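Local coordinates for flagellar basal body rod modification protein (Helicobacter pylori 26695, PDB 4ZZF) that is probably required for assembly of the flagellar hook, perhaps as a scaffolding protein at the hook cap, at residues 113-118 and 124-129; 44-49 and 71-76. All coordinates share one frame; numbering follows the deposited sequence.

Interaction 1: residues 113-118 and 124-129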
loop_
_atom_site.group_PDB
_atom_site.type_symbol
_atom_site.label_atom_id
_atom_site.label_comp_id
_atom_site.label_asym_id
_atom_site.label_seq_id
_atom_site.Cartn_x
_atom_site.Cartn_y
_atom_site.Cartn_z
ATOM N N VAL A 113 12.392 -4.280 2.361
ATOM C CA VAL A 113 12.437 -3.055 3.133
ATOM C C VAL A 113 11.663 -3.231 4.418
ATOM O O VAL A 113 10.444 -3.367 4.398
ATOM C CB VAL A 113 11.870 -1.878 2.356
ATOM C CG1 VAL A 113 11.946 -0.614 3.211
ATOM C CG2 VAL A 113 12.626 -1.721 1.036
ATOM N N GLU A 114 12.370 -3.225 5.540
ATOM C CA GLU A 114 11.753 -3.546 6.815
ATOM C C GLU A 114 11.153 -2.327 7.506
ATOM O O GLU A 114 10.227 -2.448 8.305
ATOM C CB GLU A 114 12.773 -4.214 7.730
ATOM C CG GLU A 114 13.319 -5.508 7.153
ATOM C CD GLU A 114 14.375 -6.131 8.032
ATOM O OE1 GLU A 114 15.420 -5.483 8.246
ATOM O OE2 GLU A 114 14.154 -7.263 8.513
ATOM N N SER A 115 11.682 -1.149 7.213
ATOM C CA SER A 115 11.103 0.064 7.760
ATOM C C SER A 115 11.621 1.234 6.965
ATOM O O SER A 115 12.604 1.109 6.246
ATOM C CB SER A 115 11.434 0.224 9.256
ATOM O OG SER A 115 12.718 0.774 9.457
ATOM N N VAL A 116 10.930 2.361 7.070
ATOM C CA VAL A 116 11.412 3.624 6.529
ATOM C C VAL A 116 11.698 4.550 7.693
ATOM O O VAL A 116 10.852 4.740 8.558
ATOM C CB VAL A 116 10.400 4.274 5.566
ATOM C CG1 VAL A 116 10.750 5.743 5.321
ATOM C CG2 VAL A 116 10.361 3.517 4.262
ATOM N N ILE A 117 12.902 5.101 7.717
ATOM C CA ILE A 117 13.334 5.986 8.781
ATOM C C ILE A 117 13.487 7.397 8.262
ATOM O O ILE A 117 14.076 7.606 7.203
ATOM C CB ILE A 117 14.679 5.553 9.362
ATOM C CG1 ILE A 117 14.580 4.158 9.954
ATOM C CG2 ILE A 117 15.162 6.557 10.404
ATOM C CD1 ILE A 117 15.918 3.616 10.358
ATOM N N PHE A 118 12.971 8.372 8.996
ATOM C CA PHE A 118 13.157 9.750 8.564
ATOM C C PHE A 118 14.280 10.410 9.330
ATOM O O PHE A 118 14.227 10.599 10.542
ATOM C CB PHE A 118 11.853 10.521 8.661
ATOM C CG PHE A 118 10.886 10.107 7.614
ATOM C CD1 PHE A 118 10.960 10.652 6.346
ATOM C CD2 PHE A 118 9.969 9.097 7.860
ATOM C CE1 PHE A 118 10.098 10.241 5.352
ATOM C CE2 PHE A 118 9.102 8.673 6.873
ATOM C CZ PHE A 118 9.164 9.246 5.614
ATOM N N MET A 124 15.203 7.240 4.786
ATOM C CA MET A 124 16.130 6.118 4.694
ATOM C C MET A 124 15.367 4.793 4.676
ATOM O O MET A 124 14.317 4.660 5.302
ATOM C CB MET A 124 17.106 6.121 5.875
ATOM C CG MET A 124 17.700 7.477 6.179
ATOM S SD MET A 124 18.911 7.959 4.943
ATOM C CE MET A 124 20.275 6.915 5.439
ATOM N N LEU A 125 15.913 3.806 3.978
ATOM C CA LEU A 125 15.350 2.465 3.991
ATOM C C LEU A 125 16.116 1.570 4.950
ATOM O O LEU A 125 17.342 1.472 4.864
ATOM C CB LEU A 125 15.394 1.857 2.599
ATOM C CG LEU A 125 14.755 2.611 1.448
ATOM C CD1 LEU A 125 15.105 1.890 0.137
ATOM C CD2 LEU A 125 13.246 2.667 1.670
ATOM N N ARG A 126 15.415 0.900 5.852
ATOM C CA ARG A 126 16.079 -0.106 6.659
ATOM C C ARG A 126 15.941 -1.465 5.996
ATOM O O ARG A 126 14.833 -1.957 5.791
ATOM C CB ARG A 126 15.526 -0.163 8.084
ATOM C CG ARG A 126 16.223 -1.252 8.921
ATOM C CD ARG A 126 15.434 -1.649 10.165
ATOM N NE ARG A 126 15.253 -0.527 11.086
ATOM C CZ ARG A 126 16.208 -0.055 11.889
ATOM N NH1 ARG A 126 17.427 -0.612 11.879
ATOM N NH2 ARG A 126 15.953 0.980 12.697
ATOM N N MET A 127 17.087 -2.054 5.668
ATOM C CA MET A 127 17.175 -3.342 4.986
ATOM C C MET A 127 18.155 -4.240 5.723
ATOM O O MET A 127 19.353 -4.203 5.466
ATOM C CB MET A 127 17.617 -3.149 3.533
ATOM C CG MET A 127 16.743 -2.163 2.770
ATOM S SD MET A 127 17.352 -1.701 1.139
ATOM C CE MET A 127 17.633 -3.315 0.420
ATOM N N GLY A 128 17.642 -5.044 6.642
ATOM C CA GLY A 128 18.500 -5.821 7.509
ATOM C C GLY A 128 19.313 -4.854 8.345
ATOM O O GLY A 128 18.778 -3.876 8.856
ATOM N N GLU A 129 20.609 -5.109 8.461
ATOM C CA GLU A 129 21.497 -4.209 9.195
ATOM C C GLU A 129 21.851 -2.930 8.428
ATOM O O GLU A 129 22.398 -2.002 9.010
ATOM C CB GLU A 129 22.783 -4.944 9.576
ATOM C CG GLU A 129 22.591 -5.997 10.661
ATOM C CD GLU A 129 22.176 -5.382 11.985
ATOM O OE1 GLU A 129 22.615 -4.249 12.270
ATOM O OE2 GLU A 129 21.409 -6.029 12.737
#

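Interaction 2: residues 44-49 and 71-76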
loop_
_atom_site.group_PDB
_atom_site.type_symbol
_atom_site.label_atom_id
_atom_site.label_comp_id
_atom_site.label_asym_id
_atom_site.label_seq_id
_atom_site.Cartn_x
_atom_site.Cartn_y
_atom_site.Cartn_z
ATOM N N ILE A 44 28.738 -17.893 -1.072
ATOM C CA ILE A 44 29.017 -16.466 -1.261
ATOM C C ILE A 44 30.300 -16.239 -2.061
ATOM O O ILE A 44 31.321 -16.887 -1.800
ATOM C CB ILE A 44 29.178 -15.759 0.096
ATOM C CG1 ILE A 44 27.894 -15.861 0.911
ATOM C CG2 ILE A 44 29.626 -14.316 -0.089
ATOM C CD1 ILE A 44 28.082 -15.494 2.379
ATOM N N GLN A 45 30.270 -15.327 -3.028
ATOM C CA GLN A 45 31.500 -14.922 -3.703
ATOM C C GLN A 45 31.856 -13.472 -3.347
ATOM O O GLN A 45 30.993 -12.588 -3.367
ATOM C CB GLN A 45 31.384 -15.061 -5.229
ATOM C CG GLN A 45 31.049 -16.461 -5.744
ATOM C CD GLN A 45 29.566 -16.837 -5.544
ATOM O OE1 GLN A 45 28.660 -16.031 -5.813
ATOM N NE2 GLN A 45 29.321 -18.061 -5.070
ATOM N N ILE A 46 33.129 -13.234 -3.035
ATOM C CA ILE A 46 33.631 -11.885 -2.802
ATOM C C ILE A 46 34.613 -11.477 -3.896
ATOM O O ILE A 46 35.640 -12.119 -4.096
ATOM C CB ILE A 46 34.292 -11.785 -1.441
ATOM C CG1 ILE A 46 33.352 -12.369 -0.377
ATOM C CG2 ILE A 46 34.658 -10.333 -1.140
ATOM C CD1 ILE A 46 33.900 -12.348 1.037
ATOM N N LEU A 47 34.285 -10.403 -4.607
ATOM C CA LEU A 47 35.062 -9.966 -5.760
ATOM C C LEU A 47 35.696 -8.607 -5.470
ATOM O O LEU A 47 35.130 -7.818 -4.698
ATOM C CB LEU A 47 34.177 -9.868 -7.006
ATOM C CG LEU A 47 33.650 -11.122 -7.737
ATOM C CD1 LEU A 47 33.045 -12.126 -6.805
ATOM C CD2 LEU A 47 32.610 -10.720 -8.773
ATOM N N ASN A 48 36.853 -8.324 -6.081
ATOM C CA ASN A 48 37.470 -7.010 -5.924
ATOM C C ASN A 48 36.918 -6.050 -6.969
ATOM O O ASN A 48 36.040 -6.430 -7.757
ATOM C CB ASN A 48 39.008 -7.089 -5.991
ATOM C CG ASN A 48 39.554 -7.407 -7.389
ATOM O OD1 ASN A 48 38.872 -7.274 -8.410
ATOM N ND2 ASN A 48 40.822 -7.804 -7.428
ATOM N N GLU A 49 37.445 -4.824 -7.001
ATOM C CA GLU A 49 36.886 -3.787 -7.862
ATOM C C GLU A 49 37.006 -4.118 -9.345
ATOM O O GLU A 49 36.318 -3.527 -10.174
ATOM C CB GLU A 49 37.536 -2.431 -7.566
ATOM C CG GLU A 49 36.742 -1.599 -6.538
ATOM C CD GLU A 49 35.240 -1.474 -6.879
ATOM O OE1 GLU A 49 34.908 -1.055 -8.016
ATOM O OE2 GLU A 49 34.388 -1.809 -6.016
ATOM N N PHE A 71 26.903 -12.221 8.050
ATOM C CA PHE A 71 28.129 -12.956 7.821
ATOM C C PHE A 71 29.322 -12.112 8.226
ATOM O O PHE A 71 29.191 -10.905 8.441
ATOM C CB PHE A 71 28.257 -13.358 6.355
ATOM C CG PHE A 71 27.111 -14.195 5.840
ATOM C CD1 PHE A 71 27.142 -15.575 5.946
ATOM C CD2 PHE A 71 26.015 -13.594 5.232
ATOM C CE1 PHE A 71 26.102 -16.343 5.454
ATOM C CE2 PHE A 71 24.968 -14.351 4.742
ATOM C CZ PHE A 71 25.009 -15.729 4.855
ATOM N N GLU A 72 30.482 -12.753 8.339
ATOM C CA GLU A 72 31.722 -12.031 8.567
ATOM C C GLU A 72 32.765 -12.532 7.590
ATOM O O GLU A 72 32.763 -13.702 7.205
ATOM C CB GLU A 72 32.205 -12.190 10.013
ATOM C CG GLU A 72 31.358 -11.420 11.029
ATOM C CD GLU A 72 31.794 -11.617 12.482
ATOM O OE1 GLU A 72 32.511 -12.600 12.782
ATOM O OE2 GLU A 72 31.409 -10.771 13.326
ATOM N N TRP A 73 33.631 -11.626 7.171
ATOM C CA TRP A 73 34.760 -11.960 6.326
ATOM C C TRP A 73 36.025 -11.393 6.965
ATOM O O TRP A 73 36.053 -10.207 7.309
ATOM C CB TRP A 73 34.556 -11.386 4.938
ATOM C CG TRP A 73 35.722 -11.539 4.031
ATOM C CD1 TRP A 73 36.520 -12.630 3.900
ATOM C CD2 TRP A 73 36.224 -10.550 3.129
ATOM N NE1 TRP A 73 37.485 -12.388 2.951
ATOM C CE2 TRP A 73 37.323 -11.125 2.463
ATOM C CE3 TRP A 73 35.850 -9.249 2.809
ATOM C CZ2 TRP A 73 38.054 -10.427 1.508
ATOM C CZ3 TRP A 73 36.569 -8.567 1.853
ATOM C CH2 TRP A 73 37.662 -9.157 1.215
ATOM N N ASP A 74 37.060 -12.223 7.125
ATOM C CA ASP A 74 38.278 -11.792 7.821
ATOM C C ASP A 74 39.185 -10.963 6.927
ATOM O O ASP A 74 40.216 -10.469 7.368
ATOM C CB ASP A 74 39.057 -12.994 8.382
ATOM C CG ASP A 74 39.450 -14.010 7.311
ATOM O OD1 ASP A 74 39.489 -13.662 6.114
ATOM O OD2 ASP A 74 39.727 -15.171 7.674
ATOM N N GLY A 75 38.796 -10.814 5.667
ATOM C CA GLY A 75 39.561 -10.015 4.733
ATOM C C GLY A 75 40.697 -10.773 4.073
ATOM O O GLY A 75 41.586 -10.157 3.474
ATOM N N THR A 76 40.673 -12.102 4.171
ATOM C CA THR A 76 41.685 -12.935 3.516
ATOM C C THR A 76 41.182 -13.518 2.199
ATOM O O THR A 76 39.977 -13.733 2.007
ATOM C CB THR A 76 42.155 -14.098 4.423
ATOM O OG1 THR A 76 41.067 -15.005 4.655
ATOM C CG2 THR A 76 42.678 -13.566 5.763
#

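Interaction 1: residues 113-118 and 124-129
Residues 115-118 and 124-127 run antiparallel at 142°, with S115 facing R126, V116 facing L125 and I117 facing M124. I117 and M124 form a hydrogen-bonded pair: I117 N reaches M124 O at 2.8 Å, and M124 N returns to I117 O. At the other end E114 and S115 both face R126, a classic beta bulge. E114 N gives to R126 O at 2.8 Å, while R126 N gives to S115 O. Beyond the bulge the extended chain of E114 carries OE1 to G128 N at 2.8 Å, met from above the carboxylate plane. The two strands belong to one beta hairpin, and V116 and I117 also ladder with a strand of the second subunit, so the sheet continues across the interface. S115 OG lies 3.3 Å from R126 NE in a bent bond, and it also bonds E139 of the second subunit. A bend at chi3 (-62°) turns R126 NE toward S115 OG and leaves one guanidinium face against I117 CD1, which is 3.5 Å from R126 NH2. V116 and L125 point the same way from a non-hydrogen-bonded pair. L125 CD2 touches V116 CG2 and, at 3.9 Å, V113 CG1.

Interaction 2: residues 44-49 and 71-76
F71 meets I44 through its ring face. The methyl I44 CD1 sits over the ring centre in a CH-pi contact, 3.6 Å from the centroid and 9° off the ring normal. Two residues on, W73 turns its indole to I46. I46 CD1 lies over the five-membered ring, 3.6 Å from W73 CG, and I46 CG2 reaches the six-membered ring 4.0 Å from W73 CZ3. With chi1 at 174°, the indole of W73 swings across to the isoleucine. D74 then opens an Asx turn, its OD1 taking T76 N at 2.8 Å. G75 CA packs on the W73 face opposite I46, so the indole is sandwiched. T76 O accepts from W73 NE1 at 3.0 Å, near the ring plane. This satisfies the indole N-H and, with I46 and G75 on the two faces, limits the ring's rotation. The nearest CA atoms, those of I46 and W73, are 9.2 Å apart, so side chains alone bridge the gap, as between facing sheets of an Ig-like beta sandwich. I44 and I46 project from strand 43-47, which is flanked by strands 53-58 and 86-94. F71 and W73 project from strand 67-73, which pairs with strand 25-31; F27 and F19 add further rings to this core.

In the fold
This chain is a truncated FlgD that includes the Ig-like domain. Interaction 2 comes first along the chain, with both segments in that domain. Interaction 1 follows it, in the three-stranded sheet of strands 115-119, 122-127 and 130-133. Their centres are 24 Å apart, on opposite sides of the chain's centre, and their nearest atoms are about 8 Å apart without touching. Strand 67-73 links the two regions: its far end carries F71 and W73 of interaction 2, while Y68 meets E114 and M127 of interaction 1. Interaction 2 joins two sheets within the Ig-like core. Interaction 1 joins neighbouring strands of one sheet that a second subunit extends, so it belongs to the assembly interface as well.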